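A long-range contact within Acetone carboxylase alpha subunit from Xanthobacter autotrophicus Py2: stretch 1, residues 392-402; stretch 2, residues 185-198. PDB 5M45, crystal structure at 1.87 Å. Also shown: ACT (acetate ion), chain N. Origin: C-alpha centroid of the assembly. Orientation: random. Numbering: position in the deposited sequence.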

ATOM      1  N   ASP A 392       4.706 -18.621   1.418  1.00 13.74           N
ATOM      2  CA  ASP A 392       3.451 -17.909   1.701  1.00 13.63           C
ATOM      3  C   ASP A 392       3.536 -16.447   1.291  1.00 13.47           C
ATOM      4  O   ASP A 392       4.428 -15.728   1.724  1.00 13.61           O
ATOM      5  CB  ASP A 392       3.035 -18.016   3.178  1.00 13.77           C
ATOM      6  CG  ASP A 392       1.602 -17.566   3.410  1.00 13.91           C
ATOM      7  OD1 ASP A 392       1.320 -16.341   3.457  1.00 13.76           O
ATOM      8  OD2 ASP A 392       0.703 -18.443   3.487  1.00 14.43           O
ATOM      9  N   ARG A 393       2.564 -16.014   0.496  1.00 13.28           N
ATOM     10  CA  ARG A 393       2.557 -14.689  -0.104  1.00 13.10           C
ATOM     11  C   ARG A 393       2.210 -13.569   0.865  1.00 13.08           C
ATOM     12  O   ARG A 393       2.201 -12.432   0.444  1.00 12.82           O
ATOM     13  CB  ARG A 393       1.609 -14.643  -1.322  1.00 13.08           C
ATOM     14  CG  ARG A 393       0.127 -14.793  -1.028  1.00 13.12           C
ATOM     15  CD  ARG A 393      -0.660 -14.830  -2.340  1.00 13.37           C
ATOM     16  NE  ARG A 393      -2.103 -14.953  -2.152  1.00 13.32           N
ATOM     17  CZ  ARG A 393      -2.947 -13.950  -1.900  1.00 13.49           C
ATOM     18  NH1 ARG A 393      -4.233 -14.203  -1.757  1.00 13.69           N
ATOM     19  NH2 ARG A 393      -2.540 -12.699  -1.766  1.00 13.31           N
ATOM     20  N   ARG A 394       1.933 -13.883   2.143  1.00 13.26           N
ATOM     21  CA  ARG A 394       1.617 -12.857   3.160  1.00 13.43           C
ATOM     22  C   ARG A 394       2.791 -12.360   3.991  1.00 13.02           C
ATOM     23  O   ARG A 394       2.584 -11.465   4.801  1.00 13.09           O
ATOM     24  CB  ARG A 394       0.524 -13.351   4.131  1.00 14.05           C
ATOM     25  CG  ARG A 394      -0.820 -13.595   3.449  1.00 14.76           C
ATOM     26  CD  ARG A 394      -1.794 -14.349   4.344  1.00 15.41           C
ATOM     27  NE  ARG A 394      -1.279 -15.662   4.623  1.00 16.04           N
ATOM     28  CZ  ARG A 394      -1.769 -16.506   5.520  1.00 16.60           C
ATOM     29  NH1 ARG A 394      -2.825 -16.184   6.270  1.00 17.46           N
ATOM     30  NH2 ARG A 394      -1.179 -17.672   5.692  1.00 16.65           N
ATOM     31  N   VAL A 395       3.990 -12.929   3.822  1.00 12.58           N
ATOM     32  CA  VAL A 395       5.092 -12.631   4.735  1.00 12.33           C
ATOM     33  C   VAL A 395       5.527 -11.145   4.616  1.00 12.13           C
ATOM     34  O   VAL A 395       5.439 -10.543   3.509  1.00 11.73           O
ATOM     35  CB  VAL A 395       6.304 -13.580   4.588  1.00 12.27           C
ATOM     36  CG1 VAL A 395       5.885 -15.018   4.915  1.00 12.30           C
ATOM     37  CG2 VAL A 395       6.943 -13.499   3.211  1.00 12.26           C
ATOM     38  N   ALA A 396       5.994 -10.598   5.744  1.00 11.96           N
ATOM     39  CA  ALA A 396       6.587  -9.254   5.783  1.00 11.99           C
ATOM     40  C   ALA A 396       8.137  -9.299   5.777  1.00 12.01           C
ATOM     41  O   ALA A 396       8.756 -10.287   6.237  1.00 12.09           O
ATOM     42  CB  ALA A 396       6.088  -8.515   7.009  1.00 12.04           C
ATOM     43  N   PHE A 397       8.730  -8.223   5.271  1.00 12.07           N
ATOM     44  CA  PHE A 397      10.157  -8.127   4.947  1.00 11.96           C
ATOM     45  C   PHE A 397      10.897  -6.857   5.448  1.00 11.78           C
ATOM     46  O   PHE A 397      12.107  -6.754   5.204  1.00 11.67           O
ATOM     47  CB  PHE A 397      10.331  -8.103   3.413  1.00 12.18           C
ATOM     48  CG  PHE A 397       9.752  -9.276   2.664  1.00 12.40           C
ATOM     49  CD1 PHE A 397      10.525 -10.389   2.406  1.00 12.40           C
ATOM     50  CD2 PHE A 397       8.460  -9.213   2.134  1.00 12.60           C
ATOM     51  CE1 PHE A 397       9.999 -11.456   1.642  1.00 12.71           C
ATOM     52  CE2 PHE A 397       7.948 -10.246   1.348  1.00 12.74           C
ATOM     53  CZ  PHE A 397       8.720 -11.376   1.102  1.00 12.68           C
ATOM     54  N   SER A 398      10.229  -5.894   6.079  1.00 11.82           N
ATOM     55  CA  SER A 398      10.879  -4.562   6.304  1.00 11.81           C
ATOM     56  C   SER A 398      12.268  -4.635   6.942  1.00 11.49           C
ATOM     57  O   SER A 398      13.097  -3.768   6.673  1.00 11.61           O
ATOM     58  CB  SER A 398      10.010  -3.607   7.153  1.00 12.12           C
ATOM     59  OG  SER A 398       8.939  -3.049   6.384  1.00 12.74           O
ATOM     60  N   TYR A 399      12.502  -5.605   7.832  1.00 11.42           N
ATOM     61  CA  TYR A 399      13.810  -5.788   8.461  1.00 11.42           C
ATOM     62  C   TYR A 399      14.371  -7.219   8.257  1.00 11.65           C
ATOM     63  O   TYR A 399      14.816  -7.895   9.195  1.00 11.62           O
ATOM     64  CB  TYR A 399      13.842  -5.328   9.928  1.00 11.42           C
ATOM     65  CG  TYR A 399      15.274  -5.304  10.455  1.00 11.10           C
ATOM     66  CD1 TYR A 399      16.299  -4.759   9.718  1.00 10.97           C
ATOM     67  CD2 TYR A 399      15.587  -5.874  11.682  1.00 11.09           C
ATOM     68  CE1 TYR A 399      17.622  -4.767  10.185  1.00 11.11           C
ATOM     69  CE2 TYR A 399      16.907  -5.902  12.164  1.00 11.02           C
ATOM     70  CZ  TYR A 399      17.915  -5.372  11.411  1.00 10.99           C
ATOM     71  OH  TYR A 399      19.230  -5.408  11.853  1.00 11.13           O
ATOM     72  N   SER A 400      14.326  -7.621   6.983  1.00 11.68           N
ATOM     73  CA  SER A 400      14.903  -8.869   6.468  1.00 12.05           C
ATOM     74  C   SER A 400      16.298  -9.163   7.049  1.00 11.68           C
ATOM     75  O   SER A 400      16.657 -10.314   7.359  1.00 11.52           O
ATOM     76  CB  SER A 400      15.063  -8.727   4.943  1.00 12.44           C
ATOM     77  OG  SER A 400      14.880 -10.005   4.431  1.00 13.97           O
ATOM     78  N   TRP A 401      17.085  -8.108   7.140  1.00 11.43           N
ATOM     79  CA  TRP A 401      18.466  -8.197   7.638  1.00 11.50           C
ATOM     80  C   TRP A 401      18.611  -8.891   8.975  1.00 11.37           C
ATOM     81  O   TRP A 401      19.634  -9.512   9.193  1.00 11.69           O
ATOM     82  CB  TRP A 401      19.106  -6.795   7.787  1.00 11.43           C
ATOM     83  CG  TRP A 401      19.159  -5.942   6.548  1.00 11.45           C
ATOM     84  CD1 TRP A 401      18.535  -4.747   6.361  1.00 11.53           C
ATOM     85  CD2 TRP A 401      19.939  -6.189   5.367  1.00 11.54           C
ATOM     86  NE1 TRP A 401      18.904  -4.199   5.143  1.00 11.58           N
ATOM     87  CE2 TRP A 401      19.738  -5.075   4.496  1.00 11.70           C
ATOM     88  CE3 TRP A 401      20.784  -7.226   4.948  1.00 11.42           C
ATOM     89  CZ2 TRP A 401      20.331  -4.999   3.245  1.00 11.70           C
ATOM     90  CZ3 TRP A 401      21.387  -7.122   3.698  1.00 11.63           C
ATOM     91  CH2 TRP A 401      21.166  -6.016   2.865  1.00 11.68           C
ATOM     92  N   HIS A 402      17.659  -8.747   9.883  1.00 11.41           N
ATOM     93  CA  HIS A 402      17.776  -9.353  11.252  1.00 11.44           C
ATOM     94  C   HIS A 402      18.172 -10.837  11.183  1.00 11.53           C
ATOM     95  O   HIS A 402      19.103 -11.297  11.878  1.00 11.38           O
ATOM     96  CB  HIS A 402      16.452  -9.210  11.979  1.00 11.56           C
ATOM     97  CG  HIS A 402      16.477  -9.560  13.435  1.00 11.56           C
ATOM     98  ND1 HIS A 402      17.373  -9.015  14.322  1.00 11.56           N
ATOM     99  CD2 HIS A 402      15.672 -10.370  14.165  1.00 11.73           C
ATOM    100  CE1 HIS A 402      17.134  -9.482  15.538  1.00 11.69           C
ATOM    101  NE2 HIS A 402      16.100 -10.307  15.469  1.00 11.79           N
TER
HETATM  102  C   ACT N 802      20.086  -1.408   3.682  1.00 13.46           C
HETATM  103  O   ACT N 802      18.962  -1.683   4.161  1.00 13.13           O
HETATM  104  OXT ACT N 802      20.182  -0.965   2.517  1.00 13.94           O
HETATM  105  CH3 ACT N 802      21.318  -1.611   4.522  1.00 13.57           C
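Stretch 2 185-198: GSMATGQVQRFGDG

The carboxylate of D197 anchors stretch 2 to stretch 1. Its OD1 accepts a hydrogen bond from S398 OG at 2.7 Å and another from S398 N at 3.1 Å, while OD2 receives F397 N at 2.9 Å. A short, charged acceptor suits this place because two consecutive backbone amides and a hydroxyl all present protons to it. Within stretch 2, Q191 NE2 also donates to D197 OD1 at 3.0 Å, helping to hold the carboxylate in position.

The second anchor is made by backbone alone: R194 N donates to R394 O at 2.8 Å and 163°, nearly straight. R194 also opens a type II turn that ends at D197, closed by D197 N to R194 O at 3.1 Å, so a single turn carries both anchors. Its third residue, G196, has phi/psi of 103/2, where a CB would jam against the preceding carbonyl. On the facing side, D392 to V395 form a type I turn, and R394 NE is bound to D392 OD1 in a salt bridge of 2.9 Å.

Neither stretch forms a strand here; stretch 1 is loop or turn until the helix that includes W401 and H402, and stretch 2 has no regular helix or strand. The two stretches run in opposite directions, with A396 CA 4.5 Å from Q193 CA and Y399 CA 4.5 Å from M187 CA. Two waters extend the polar seam, one linking V192 O to A396 N, the other joining R194 NH1 to R393 O and V395 O.

Packing fills the remainder. The small A396 methyl points toward stretch 2, its CB 3.6 Å from Q193 C, and the aliphatic R394 CG lies 4.0 Å from F195 CE2. Farther along, flexible M187 serves two aromatic residues: its CB is 3.5 Å from Y399 CD1 and its CE 4.0 Å from W401 CD1. W401 NE1 itself donates to acetate O at 2.7 Å.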

ATOM      1  N   GLY A 185       9.917   4.172  10.125  1.00 13.17           N
ATOM      2  CA  GLY A 185      11.343   3.892   9.943  1.00 13.01           C
ATOM      3  C   GLY A 185      11.532   2.997   8.721  1.00 12.83           C
ATOM      4  O   GLY A 185      10.537   2.584   8.093  1.00 12.77           O
ATOM      5  N   SER A 186      12.789   2.665   8.400  1.00 12.81           N
ATOM      6  CA  SER A 186      13.097   1.744   7.290  1.00 12.68           C
ATOM      7  C   SER A 186      12.995   0.281   7.713  1.00 13.00           C
ATOM      8  O   SER A 186      12.513  -0.553   6.943  1.00 13.08           O
ATOM      9  CB  SER A 186      14.498   1.982   6.726  1.00 12.71           C
ATOM     10  OG  SER A 186      14.856   3.348   6.550  1.00 12.59           O
ATOM     11  N   MET A 187      13.451  -0.019   8.936  1.00 13.06           N
ATOM     12  CA  MET A 187      13.542  -1.384   9.485  1.00 13.41           C
ATOM     13  C   MET A 187      12.400  -1.624  10.480  1.00 13.42           C
ATOM     14  O   MET A 187      12.594  -1.957  11.649  1.00 13.55           O
ATOM     15  CB  MET A 187      14.892  -1.559  10.197  1.00 13.63           C
ATOM     16  CG  MET A 187      16.119  -1.060   9.456  1.00 13.65           C
ATOM     17  SD  MET A 187      16.269  -1.614   7.727  1.00 13.59           S
ATOM     18  CE  MET A 187      17.880  -0.938   7.377  1.00 13.55           C
ATOM     19  N   ALA A 188      11.184  -1.401   9.979  1.00 13.50           N
ATOM     20  CA  ALA A 188      10.039  -1.105  10.817  1.00 13.56           C
ATOM     21  C   ALA A 188       9.444  -2.350  11.502  1.00 13.43           C
ATOM     22  O   ALA A 188       9.533  -3.473  10.976  1.00 13.27           O
ATOM     23  CB  ALA A 188       8.978  -0.451   9.958  1.00 13.65           C
ATOM     24  N   THR A 189       8.868  -2.101  12.679  1.00 13.54           N
ATOM     25  CA  THR A 189       8.081  -3.047  13.444  1.00 13.54           C
ATOM     26  C   THR A 189       6.653  -2.491  13.569  1.00 13.29           C
ATOM     27  O   THR A 189       6.440  -1.288  13.376  1.00 13.14           O
ATOM     28  CB  THR A 189       8.618  -3.227  14.862  1.00 13.90           C
ATOM     29  OG1 THR A 189       8.614  -1.954  15.534  1.00 14.35           O
ATOM     30  CG2 THR A 189      10.035  -3.764  14.839  1.00 14.06           C
ATOM     31  N   GLY A 190       5.721  -3.371  13.923  1.00 13.28           N
ATOM     32  CA  GLY A 190       4.307  -3.020  14.098  1.00 13.39           C
ATOM     33  C   GLY A 190       3.410  -3.889  13.280  1.00 13.39           C
ATOM     34  O   GLY A 190       2.521  -4.545  13.821  1.00 13.61           O
ATOM     35  N   GLN A 191       3.624  -3.887  11.964  1.00 13.44           N
ATOM     36  CA  GLN A 191       2.971  -4.856  11.062  1.00 13.41           C
ATOM     37  C   GLN A 191       3.574  -6.271  11.279  1.00 13.72           C
ATOM     38  O   GLN A 191       4.725  -6.394  11.721  1.00 13.60           O
ATOM     39  CB  GLN A 191       3.137  -4.431   9.584  1.00 13.25           C
ATOM     40  CG  GLN A 191       4.556  -4.545   9.013  1.00 13.03           C
ATOM     41  CD  GLN A 191       5.474  -3.342   9.239  1.00 12.91           C
ATOM     42  OE1 GLN A 191       5.239  -2.469  10.081  1.00 13.00           O
ATOM     43  NE2 GLN A 191       6.547  -3.312   8.481  1.00 12.78           N
ATOM     44  N   VAL A 192       2.784  -7.305  10.962  1.00 14.16           N
ATOM     45  CA  VAL A 192       3.208  -8.704  10.993  1.00 14.58           C
ATOM     46  C   VAL A 192       3.055  -9.497   9.691  1.00 14.71           C
ATOM     47  O   VAL A 192       3.351 -10.705   9.662  1.00 14.37           O
ATOM     48  CB  VAL A 192       2.553  -9.488  12.146  1.00 15.17           C
ATOM     49  CG1 VAL A 192       2.966  -8.878  13.463  1.00 15.35           C
ATOM     50  CG2 VAL A 192       1.019  -9.545  12.020  1.00 15.44           C
ATOM     51  N   GLN A 193       2.625  -8.788   8.638  1.00 14.75           N
ATOM     52  CA  GLN A 193       2.320  -9.326   7.317  1.00 15.22           C
ATOM     53  C   GLN A 193       2.609  -8.246   6.247  1.00 14.23           C
ATOM     54  O   GLN A 193       2.797  -7.090   6.578  1.00 13.75           O
ATOM     55  CB  GLN A 193       0.808  -9.609   7.180  1.00 16.24           C
ATOM     56  CG  GLN A 193       0.254 -10.650   8.058  1.00 17.20           C
ATOM     57  CD  GLN A 193      -1.210 -10.912   7.763  1.00 17.87           C
ATOM     58  OE1 GLN A 193      -1.525 -11.660   6.849  1.00 18.65           O
ATOM     59  NE2 GLN A 193      -2.099 -10.283   8.516  1.00 18.07           N
ATOM     60  N   ARG A 194       2.542  -8.649   4.978  1.00 13.77           N
ATOM     61  CA  ARG A 194       2.667  -7.752   3.807  1.00 13.17           C
ATOM     62  C   ARG A 194       1.742  -6.551   3.894  1.00 12.91           C
ATOM     63  O   ARG A 194       2.073  -5.463   3.441  1.00 12.70           O
ATOM     64  CB  ARG A 194       2.343  -8.551   2.529  1.00 13.30           C
ATOM     65  CG  ARG A 194       2.538  -7.850   1.181  1.00 13.14           C
ATOM     66  CD  ARG A 194       2.179  -8.767   0.022  1.00 13.21           C
ATOM     67  NE  ARG A 194       2.563  -8.225  -1.280  1.00 12.95           N
ATOM     68  CZ  ARG A 194       3.817  -8.072  -1.725  1.00 12.90           C
ATOM     69  NH1 ARG A 194       4.879  -8.508  -1.015  1.00 12.84           N
ATOM     70  NH2 ARG A 194       4.046  -7.477  -2.915  1.00 12.80           N
ATOM     71  N   PHE A 195       0.561  -6.798   4.440  1.00 12.83           N
ATOM     72  CA  PHE A 195      -0.487  -5.777   4.632  1.00 12.77           C
ATOM     73  C   PHE A 195      -0.057  -4.821   5.781  1.00 12.64           C
ATOM     74  O   PHE A 195      -0.136  -5.179   6.973  1.00 12.77           O
ATOM     75  CB  PHE A 195      -1.828  -6.468   4.850  1.00 12.92           C
ATOM     76  CG  PHE A 195      -2.069  -7.631   3.915  1.00 12.96           C
ATOM     77  CD1 PHE A 195      -2.027  -7.446   2.525  1.00 12.96           C
ATOM     78  CD2 PHE A 195      -2.316  -8.905   4.403  1.00 13.05           C
ATOM     79  CE1 PHE A 195      -2.203  -8.521   1.662  1.00 13.10           C
ATOM     80  CE2 PHE A 195      -2.518  -9.980   3.508  1.00 13.17           C
ATOM     81  CZ  PHE A 195      -2.421  -9.787   2.149  1.00 13.04           C
ATOM     82  N   GLY A 196       0.461  -3.642   5.415  1.00 12.36           N
ATOM     83  CA  GLY A 196       1.118  -2.728   6.380  1.00 12.41           C
ATOM     84  C   GLY A 196       2.654  -2.708   6.354  1.00 12.31           C
ATOM     85  O   GLY A 196       3.266  -1.995   7.156  1.00 12.45           O
ATOM     86  N   ASP A 197       3.281  -3.476   5.447  1.00 12.21           N
ATOM     87  CA  ASP A 197       4.742  -3.613   5.381  1.00 12.29           C
ATOM     88  C   ASP A 197       5.375  -2.533   4.456  1.00 12.20           C
ATOM     89  O   ASP A 197       6.588  -2.532   4.262  1.00 12.21           O
ATOM     90  CB  ASP A 197       5.115  -5.027   4.889  1.00 12.30           C
ATOM     91  CG  ASP A 197       6.597  -5.385   5.088  1.00 12.46           C
ATOM     92  OD1 ASP A 197       7.200  -5.102   6.187  1.00 12.69           O
ATOM     93  OD2 ASP A 197       7.166  -6.014   4.156  1.00 12.46           O
ATOM     94  N   GLY A 198       4.557  -1.629   3.909  1.00 12.11           N
ATOM     95  CA  GLY A 198       5.066  -0.559   3.046  1.00 12.02           C
ATOM     96  C   GLY A 198       4.517  -0.604   1.611  1.00 11.90           C
ATOM     97  O   GLY A 198       4.005  -1.623   1.147  1.00 11.95           O
TER
HETATM   98  O   HOH W   1       5.074 -12.303   8.071  1.00 10.55           O
HETATM   99  O   HOH W   2       4.522 -10.947   0.975  1.00 13.76           O